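Local coordinates for Hpy188I (Helicobacter pylori, PDB 3OQG), which is a GIY-YIG restriction endonuclease that binds and cleaves double-stranded DNA at a specific sequence, at residues A[73-78]-A[96-101]; A[80-85]-A[120-125]. All coordinates share one frame; numbering follows the deposited sequence. Where two conformers were deposited one is given.

Interaction 1: residues A[73-78]-A[96-101]; sequences YVFVIQ and QSYNCG. With nucleotides of chain C; nucleotides of chain D.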
loop_
_atom_site.group_PDB
_atom_site.type_symbol
_atom_site.label_atom_id
_atom_site.label_comp_id
_atom_site.label_asym_id
_atom_site.label_seq_id
_atom_site.Cartn_x
_atom_site.Cartn_y
_atom_site.Cartn_z
ATOM N N TYR A 73 4.310 -11.462 9.215
ATOM C CA TYR A 73 3.467 -12.596 9.590
ATOM C C TYR A 73 3.500 -13.717 8.572
ATOM O O TYR A 73 3.812 -13.504 7.385
ATOM C CB TYR A 73 2.025 -12.153 9.844
ATOM C CG TYR A 73 1.354 -11.518 8.655
ATOM C CD1 TYR A 73 1.330 -10.148 8.506
ATOM C CD2 TYR A 73 0.718 -12.303 7.689
ATOM C CE1 TYR A 73 0.698 -9.549 7.396
ATOM C CE2 TYR A 73 0.065 -11.742 6.619
ATOM C CZ TYR A 73 0.066 -10.375 6.459
ATOM O OH TYR A 73 -0.551 -9.813 5.380
ATOM N N VAL A 74 3.198 -14.924 9.053
ATOM C CA VAL A 74 3.097 -16.117 8.229
ATOM C C VAL A 74 1.761 -16.758 8.545
ATOM O O VAL A 74 1.462 -16.996 9.710
ATOM C CB VAL A 74 4.244 -17.131 8.517
ATOM C CG1 VAL A 74 4.207 -18.321 7.503
ATOM C CG2 VAL A 74 5.620 -16.407 8.488
ATOM N N PHE A 75 0.954 -16.975 7.507
ATOM C CA PHE A 75 -0.318 -17.687 7.589
ATOM C C PHE A 75 -0.050 -19.151 7.295
ATOM O O PHE A 75 0.468 -19.503 6.219
ATOM C CB PHE A 75 -1.305 -17.152 6.546
ATOM C CG PHE A 75 -1.940 -15.817 6.886
ATOM C CD1 PHE A 75 -1.632 -15.111 8.050
ATOM C CD2 PHE A 75 -2.842 -15.248 5.997
ATOM C CE1 PHE A 75 -2.256 -13.895 8.360
ATOM C CE2 PHE A 75 -3.458 -14.025 6.295
ATOM C CZ PHE A 75 -3.153 -13.349 7.465
ATOM N N VAL A 76 -0.422 -20.004 8.239
ATOM C CA VAL A 76 -0.169 -21.441 8.123
ATOM C C VAL A 76 -1.499 -22.166 8.224
ATOM O O VAL A 76 -2.301 -21.911 9.142
ATOM C CB VAL A 76 0.810 -21.911 9.217
ATOM C CG1 VAL A 76 1.063 -23.441 9.146
ATOM C CG2 VAL A 76 2.103 -21.139 9.098
ATOM N N ILE A 77 -1.733 -23.086 7.300
ATOM C CA ILE A 77 -2.985 -23.843 7.246
ATOM C C ILE A 77 -2.638 -25.322 7.188
ATOM O O ILE A 77 -1.975 -25.772 6.247
ATOM C CB ILE A 77 -3.842 -23.472 6.020
ATOM C CG1 ILE A 77 -4.094 -21.968 5.965
ATOM C CG2 ILE A 77 -5.151 -24.315 6.021
ATOM C CD1 ILE A 77 -4.836 -21.495 4.700
ATOM N N GLN A 78 -3.083 -26.074 8.191
ATOM C CA GLN A 78 -2.717 -27.490 8.326
ATOM C C GLN A 78 -1.228 -27.710 8.067
ATOM O O GLN A 78 -0.832 -28.564 7.263
ATOM C CB GLN A 78 -3.579 -28.359 7.409
ATOM C CG GLN A 78 -5.015 -28.460 7.872
ATOM C CD GLN A 78 -5.811 -29.485 7.097
ATOM O OE1 GLN A 78 -5.252 -30.376 6.462
ATOM N NE2 GLN A 78 -7.130 -29.377 7.171
ATOM N N GLN A 96 -8.721 -6.853 9.445
ATOM C CA GLN A 96 -9.767 -5.898 9.020
ATOM C C GLN A 96 -9.636 -5.637 7.509
ATOM O O GLN A 96 -10.587 -5.776 6.729
ATOM C CB GLN A 96 -9.532 -4.628 9.848
ATOM C CG GLN A 96 -10.588 -3.581 9.850
ATOM C CD GLN A 96 -10.216 -2.567 10.956
ATOM O OE1 GLN A 96 -9.981 -1.399 10.684
ATOM N NE2 GLN A 96 -10.048 -3.074 12.205
ATOM N N SER A 97 -8.422 -5.325 7.091
ATOM C CA SER A 97 -8.120 -5.116 5.667
ATOM C C SER A 97 -8.423 -6.377 4.830
ATOM O O SER A 97 -9.121 -6.303 3.811
ATOM C CB SER A 97 -6.667 -4.648 5.507
ATOM O OG SER A 97 -6.378 -4.328 4.142
ATOM N N TYR A 98 -7.936 -7.547 5.230
ATOM C CA TYR A 98 -8.329 -8.804 4.533
ATOM C C TYR A 98 -9.834 -8.968 4.427
ATOM O O TYR A 98 -10.357 -9.427 3.399
ATOM C CB TYR A 98 -7.737 -10.030 5.221
ATOM C CG TYR A 98 -6.285 -10.256 4.886
ATOM C CD1 TYR A 98 -5.883 -10.482 3.576
ATOM C CD2 TYR A 98 -5.312 -10.275 5.879
ATOM C CE1 TYR A 98 -4.575 -10.723 3.268
ATOM C CE2 TYR A 98 -3.986 -10.514 5.573
ATOM C CZ TYR A 98 -3.612 -10.715 4.271
ATOM O OH TYR A 98 -2.286 -10.955 3.951
ATOM N N ASN A 99 -10.557 -8.586 5.481
ATOM C CA ASN A 99 -12.015 -8.666 5.454
ATOM C C ASN A 99 -12.692 -7.725 4.440
ATOM O O ASN A 99 -13.913 -7.799 4.254
ATOM C CB ASN A 99 -12.586 -8.473 6.860
ATOM C CG ASN A 99 -12.395 -9.685 7.725
ATOM O OD1 ASN A 99 -12.211 -10.802 7.207
ATOM N ND2 ASN A 99 -12.447 -9.495 9.065
ATOM N N CYS A 100 -11.900 -6.861 3.794
ATOM C CA CYS A 100 -12.370 -6.076 2.643
ATOM C C CYS A 100 -12.427 -6.870 1.336
ATOM O O CYS A 100 -12.944 -6.366 0.332
ATOM C CB CYS A 100 -11.492 -4.851 2.431
ATOM S SG CYS A 100 -11.597 -3.651 3.777
ATOM N N GLY A 101 -11.890 -8.089 1.343
ATOM C CA GLY A 101 -11.855 -8.937 0.160
ATOM C C GLY A 101 -13.173 -9.569 -0.244
ATOM O O GLY A 101 -13.170 -10.651 -0.776
ATOM P P DA C 7 -0.293 -2.183 6.073
ATOM O OP1 DA C 7 0.876 -1.794 6.890
ATOM O OP2 DA C 7 -1.219 -3.237 6.568
ATOM O "O5'" DA C 7 -1.158 -0.878 5.786
ATOM C "C5'" DA C 7 -0.558 0.242 5.137
ATOM C "C4'" DA C 7 -1.486 1.435 5.156
ATOM O "O4'" DA C 7 -2.618 1.200 4.287
ATOM C "C3'" DA C 7 -2.058 1.812 6.519
ATOM O "O3'" DA C 7 -2.009 3.234 6.681
ATOM C "C2'" DA C 7 -3.489 1.304 6.465
ATOM C "C1'" DA C 7 -3.838 1.364 4.988
ATOM N N9 DA C 7 -4.741 0.293 4.560
ATOM C C8 DA C 7 -4.492 -1.061 4.590
ATOM N N7 DA C 7 -5.489 -1.792 4.157
ATOM C C5 DA C 7 -6.462 -0.863 3.815
ATOM C C6 DA C 7 -7.764 -1.001 3.302
ATOM N N6 DA C 7 -8.337 -2.181 3.028
ATOM N N1 DA C 7 -8.471 0.127 3.077
ATOM C C2 DA C 7 -7.897 1.310 3.354
ATOM N N3 DA C 7 -6.689 1.568 3.839
ATOM C C4 DA C 7 -6.011 0.426 4.054
ATOM P P DC C 9 -7.880 7.833 8.219
ATOM O OP1 DC C 9 -7.841 9.235 7.726
ATOM O OP2 DC C 9 -7.366 7.525 9.578
ATOM O "O5'" DC C 9 -9.378 7.306 8.103
ATOM C "C5'" DC C 9 -10.082 7.363 6.865
ATOM C "C4'" DC C 9 -11.416 6.659 6.980
ATOM O "O4'" DC C 9 -11.283 5.220 7.078
ATOM C "C3'" DC C 9 -12.298 7.086 8.158
ATOM O "O3'" DC C 9 -13.469 7.728 7.683
ATOM C "C2'" DC C 9 -12.708 5.776 8.812
ATOM C "C1'" DC C 9 -12.468 4.771 7.704
ATOM N N1 DC C 9 -12.271 3.392 8.179
ATOM C C2 DC C 9 -13.225 2.437 7.844
ATOM O O2 DC C 9 -14.176 2.773 7.116
ATOM N N3 DC C 9 -13.091 1.177 8.310
ATOM C C4 DC C 9 -12.050 0.860 9.077
ATOM N N4 DC C 9 -11.971 -0.394 9.527
ATOM C C5 DC C 9 -11.046 1.815 9.417
ATOM C C6 DC C 9 -11.196 3.057 8.949
ATOM P P DT D 2 -21.407 -2.856 2.903
ATOM O OP1 DT D 2 -22.601 -2.051 2.552
ATOM O OP2 DT D 2 -21.278 -4.247 2.400
ATOM O "O5'" DT D 2 -20.122 -2.035 2.442
ATOM C "C5'" DT D 2 -20.173 -0.613 2.331
ATOM C "C4'" DT D 2 -18.789 -0.047 2.112
ATOM O "O4'" DT D 2 -17.905 -0.428 3.177
ATOM C "C3'" DT D 2 -18.070 -0.447 0.822
ATOM O "O3'" DT D 2 -18.176 0.654 -0.094
ATOM C "C2'" DT D 2 -16.626 -0.694 1.255
ATOM C "C1'" DT D 2 -16.595 -0.232 2.702
ATOM N N1 DT D 2 -15.682 -0.945 3.608
ATOM C C2 DT D 2 -14.545 -0.298 4.034
ATOM O O2 DT D 2 -14.200 0.801 3.618
ATOM N N3 DT D 2 -13.816 -0.989 4.968
ATOM C C4 DT D 2 -14.093 -2.244 5.486
ATOM O O4 DT D 2 -13.366 -2.721 6.355
ATOM C C5 DT D 2 -15.264 -2.893 4.941
ATOM C C7 DT D 2 -15.601 -4.284 5.394
ATOM C C6 DT D 2 -15.993 -2.219 4.044
#
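Tyr98 of helix 91-98 reaches toward strand 71-77 and meets Tyr73 and Phe75. It buries the most surface of the three. The two tyrosines approach from opposite directions. Tyr73 OH and Tyr98 OH form a short hydrogen bond of 2.5 Å, and either hydroxyl could be the donor. Each hydroxyl sits at the edge of the partner ring, close to its plane. Tyr73 CG lies between the backbone N and the carbonyl carbon (chi1 60°), which carries its ring along the strand over Phe75. There Tyr73 CE2 rests 3.6 Å above the plane of the Phe75 ring, toward its rim. Phe75 CZ comes within 3.5 Å of Tyr98 CE2, and the two ring planes are turned 50° apart, neither stacked nor edge-to-face. Tyr98 OH also hydrogen-bonds Lys83 NZ, and Arg94 makes a cation-pi contact with the Tyr98 ring. The neighbouring Ser97 faces the DNA: Ser97 OG donates to N7 of DA7 of chain C at 2.7 Å, and probably contributes to base recognition. Tyr73 and Tyr98 both pack on a DNA phosphate. The side chain of Tyr73 is about 5 Å from that of His86, a calcium ligand of this protein, although no calcium is bound to this chain here. This is consistent with a place in the active-site region of a GIY-YIG nuclease. The Tyr98 hydroxyl is gripped by Tyr73 OH and Lys83 NZ, which fixes its position, while Phe75 packs on the Tyr98 ring by apolar contact.

Interaction 2: residues A[80-85]-A[120-125]; sequences KIFKIG and QSLLKI. With nucleotides of chain C.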
loop_
_atom_site.group_PDB
_atom_site.type_symbol
_atom_site.label_atom_id
_atom_site.label_comp_id
_atom_site.label_asym_id
_atom_site.label_seq_id
_atom_site.Cartn_x
_atom_site.Cartn_y
_atom_site.Cartn_z
ATOM N N LYS A 80 0.967 -25.983 6.450
ATOM C CA LYS A 80 1.519 -25.461 5.193
ATOM C C LYS A 80 1.568 -23.928 5.206
ATOM O O LYS A 80 0.632 -23.290 5.660
ATOM C CB LYS A 80 0.668 -25.929 3.995
ATOM C CG LYS A 80 0.738 -27.424 3.700
ATOM C CD LYS A 80 2.129 -27.855 3.324
ATOM C CE LYS A 80 2.164 -29.243 2.712
ATOM N NZ LYS A 80 3.575 -29.690 2.435
ATOM N N ILE A 81 2.670 -23.359 4.714
ATOM C CA ILE A 81 2.785 -21.907 4.592
ATOM C C ILE A 81 1.965 -21.431 3.402
ATOM O O ILE A 81 2.277 -21.741 2.251
ATOM C CB ILE A 81 4.251 -21.464 4.459
ATOM C CG1 ILE A 81 4.984 -21.792 5.755
ATOM C CG2 ILE A 81 4.347 -19.947 4.147
ATOM C CD1 ILE A 81 6.479 -21.530 5.710
ATOM N N PHE A 82 0.909 -20.678 3.689
ATOM C CA PHE A 82 0.027 -20.145 2.658
ATOM C C PHE A 82 0.552 -18.793 2.173
ATOM O O PHE A 82 0.529 -18.514 0.995
ATOM C CB PHE A 82 -1.393 -19.994 3.211
ATOM C CG PHE A 82 -2.287 -19.152 2.366
ATOM C CD1 PHE A 82 -2.887 -19.672 1.229
ATOM C CD2 PHE A 82 -2.507 -17.816 2.688
ATOM C CE1 PHE A 82 -3.717 -18.858 0.411
ATOM C CE2 PHE A 82 -3.358 -17.015 1.898
ATOM C CZ PHE A 82 -3.965 -17.542 0.772
ATOM N N LYS A 83 0.985 -17.955 3.103
ATOM C CA LYS A 83 1.577 -16.676 2.756
ATOM C C LYS A 83 2.475 -16.091 3.834
ATOM O O LYS A 83 2.394 -16.459 4.993
ATOM C CB LYS A 83 0.506 -15.674 2.281
ATOM C CG LYS A 83 -0.109 -14.783 3.289
ATOM C CD LYS A 83 -0.859 -13.597 2.595
ATOM C CE LYS A 83 0.009 -12.383 2.216
ATOM N NZ LYS A 83 -0.814 -11.236 1.662
ATOM N N ILE A 84 3.336 -15.174 3.391
ATOM C CA ILE A 84 4.165 -14.343 4.242
ATOM C C ILE A 84 3.814 -12.923 3.852
ATOM O O ILE A 84 3.750 -12.612 2.666
ATOM C CB ILE A 84 5.666 -14.591 4.047
ATOM C CG1 ILE A 84 6.016 -16.057 4.350
ATOM C CG2 ILE A 84 6.490 -13.622 4.921
ATOM C CD1 ILE A 84 7.362 -16.503 3.800
ATOM N N GLY A 85 3.522 -12.087 4.848
ATOM C CA GLY A 85 3.198 -10.681 4.623
ATOM C C GLY A 85 3.736 -9.778 5.706
ATOM O O GLY A 85 4.416 -10.224 6.620
ATOM N N GLN A 120 -11.190 -14.876 0.056
ATOM C CA GLN A 120 -12.035 -15.868 -0.618
ATOM C C GLN A 120 -11.392 -17.248 -0.537
ATOM O O GLN A 120 -12.095 -18.247 -0.345
ATOM C CB GLN A 120 -12.348 -15.493 -2.058
ATOM C CG GLN A 120 -13.162 -14.209 -2.209
ATOM C CD GLN A 120 -14.436 -14.225 -1.401
ATOM O OE1 GLN A 120 -15.166 -15.240 -1.366
ATOM N NE2 GLN A 120 -14.735 -13.102 -0.758
ATOM N N SER A 121 -10.068 -17.297 -0.657
ATOM C CA SER A 121 -9.348 -18.582 -0.551
ATOM C C SER A 121 -9.468 -19.159 0.851
ATOM O O SER A 121 -9.758 -20.344 1.015
ATOM C CB SER A 121 -7.872 -18.431 -0.933
ATOM O OG SER A 121 -7.737 -18.178 -2.330
ATOM N N LEU A 122 -9.257 -18.327 1.864
ATOM C CA LEU A 122 -9.383 -18.791 3.248
ATOM C C LEU A 122 -10.808 -19.221 3.603
ATOM O O LEU A 122 -10.996 -20.197 4.328
ATOM C CB LEU A 122 -8.856 -17.728 4.221
ATOM C CG LEU A 122 -7.366 -17.374 4.121
ATOM C CD1 LEU A 122 -6.906 -16.470 5.279
ATOM C CD2 LEU A 122 -6.420 -18.551 3.984
ATOM N N LEU A 123 -11.811 -18.495 3.115
ATOM C CA LEU A 123 -13.202 -18.879 3.341
ATOM C C LEU A 123 -13.526 -20.230 2.686
ATOM O O LEU A 123 -14.227 -21.072 3.262
ATOM C CB LEU A 123 -14.161 -17.773 2.826
ATOM C CG LEU A 123 -14.223 -16.459 3.610
ATOM C CD1 LEU A 123 -15.202 -15.479 2.917
ATOM C CD2 LEU A 123 -14.572 -16.675 5.087
ATOM N N LYS A 124 -13.030 -20.433 1.467
ATOM C CA LYS A 124 -13.310 -21.654 0.699
ATOM C C LYS A 124 -12.613 -22.873 1.278
ATOM O O LYS A 124 -13.214 -23.956 1.382
ATOM C CB LYS A 124 -12.930 -21.455 -0.767
ATOM C CG LYS A 124 -13.259 -22.584 -1.708
ATOM C CD LYS A 124 -14.762 -22.840 -1.881
ATOM C CE LYS A 124 -15.027 -24.027 -2.827
ATOM N NZ LYS A 124 -14.579 -25.345 -2.241
ATOM N N ILE A 125 -11.346 -22.705 1.654
ATOM C CA ILE A 125 -10.578 -23.779 2.290
ATOM C C ILE A 125 -11.233 -24.107 3.633
ATOM O O ILE A 125 -11.340 -25.275 4.038
ATOM C CB ILE A 125 -9.127 -23.350 2.486
ATOM C CG1 ILE A 125 -8.406 -23.223 1.122
ATOM C CG2 ILE A 125 -8.392 -24.309 3.445
ATOM C CD1 ILE A 125 -7.052 -22.533 1.235
ATOM P P DG C 6 0.737 -7.783 2.034
ATOM O OP1 DG C 6 1.794 -8.383 2.876
ATOM O OP2 DG C 6 -0.513 -8.537 1.759
ATOM O "O5'" DG C 6 0.368 -6.358 2.638
ATOM C "C5'" DG C 6 1.263 -5.266 2.447
ATOM C "C4'" DG C 6 0.558 -3.952 2.674
ATOM O "O4'" DG C 6 -0.480 -3.742 1.685
ATOM C "C3'" DG C 6 -0.123 -3.824 4.038
ATOM O "O3'" DG C 6 0.260 -2.585 4.630
ATOM C "C2'" DG C 6 -1.603 -3.811 3.703
ATOM C "C1'" DG C 6 -1.568 -3.135 2.352
ATOM N N9 DG C 6 -2.775 -3.293 1.545
ATOM C C8 DG C 6 -3.337 -4.454 1.067
ATOM N N7 DG C 6 -4.461 -4.254 0.431
ATOM C C5 DG C 6 -4.642 -2.875 0.475
ATOM C C6 DG C 6 -5.695 -2.063 -0.030
ATOM O O6 DG C 6 -6.724 -2.411 -0.633
ATOM N N1 DG C 6 -5.469 -0.711 0.241
ATOM C C2 DG C 6 -4.385 -0.214 0.920
ATOM N N2 DG C 6 -4.346 1.117 1.105
ATOM N N3 DG C 6 -3.405 -0.959 1.393
ATOM C C4 DG C 6 -3.601 -2.269 1.141
#
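Leu122 sets a methyl group on one face of the Phe82 ring. This CH-pi contact is the close part of the interface. Leu122 CD2 stands 4.1 Å from the centroid of the Phe82 ring and only 13° off the ring normal. Phe82 CG is anti to the backbone N (chi1 166°), an orientation that extends the ring toward helix 113-125. Around this point the fit is looser. Ser121 CB comes no nearer than 4.4 Å to Phe82 CZ, and the Ser121 hydroxyl turns back to bond Phe117 O in its own helix. Lys124 lies on the exposed side of the helix. Phe82 and Lys83 form a classic beta bulge opposite Phe75. Lys83 leaves the bulge for the DNA, and Lys83 NZ donates to OP2 of DG6 of chain C at 2.7 Å. Farther along, Gly85 CA lies 3.2 Å from OP1 of DG6 of chain C; the absence of a side chain lets the phosphate approach this closely. Phe117 and Val118 of helix 113-125 also touch the Phe82 ring. The contact thus packs this helix on strand 80-87, at the edge of the chain's antiparallel sheet. The strand borders strand 71-77 on one side, and its Phe82 makes backbone hydrogen bonds to the second subunit, whose Ile175 packs on Phe82.

Overall arrangement
Both interactions are buried, and both anchor a helix to the same sheet, in which strands 71-77 and 80-87 are neighbours. These strands probably carry the GIY and YIG elements of the family. Interaction 1 is nearer the chain centre and mixes aromatic packing with a hydroxyl pair. Interaction 2 is purely apolar across its segments and lies farther from the chain centre, where the second subunit reaches the strand. Both contacts have residues at the DNA. The two contacts touch. Lys83 connects Tyr98 to the DNA backbone, and Ile77 CD1 packs 3.4 Å from Leu122 CD2. Their segments alternate along the chain.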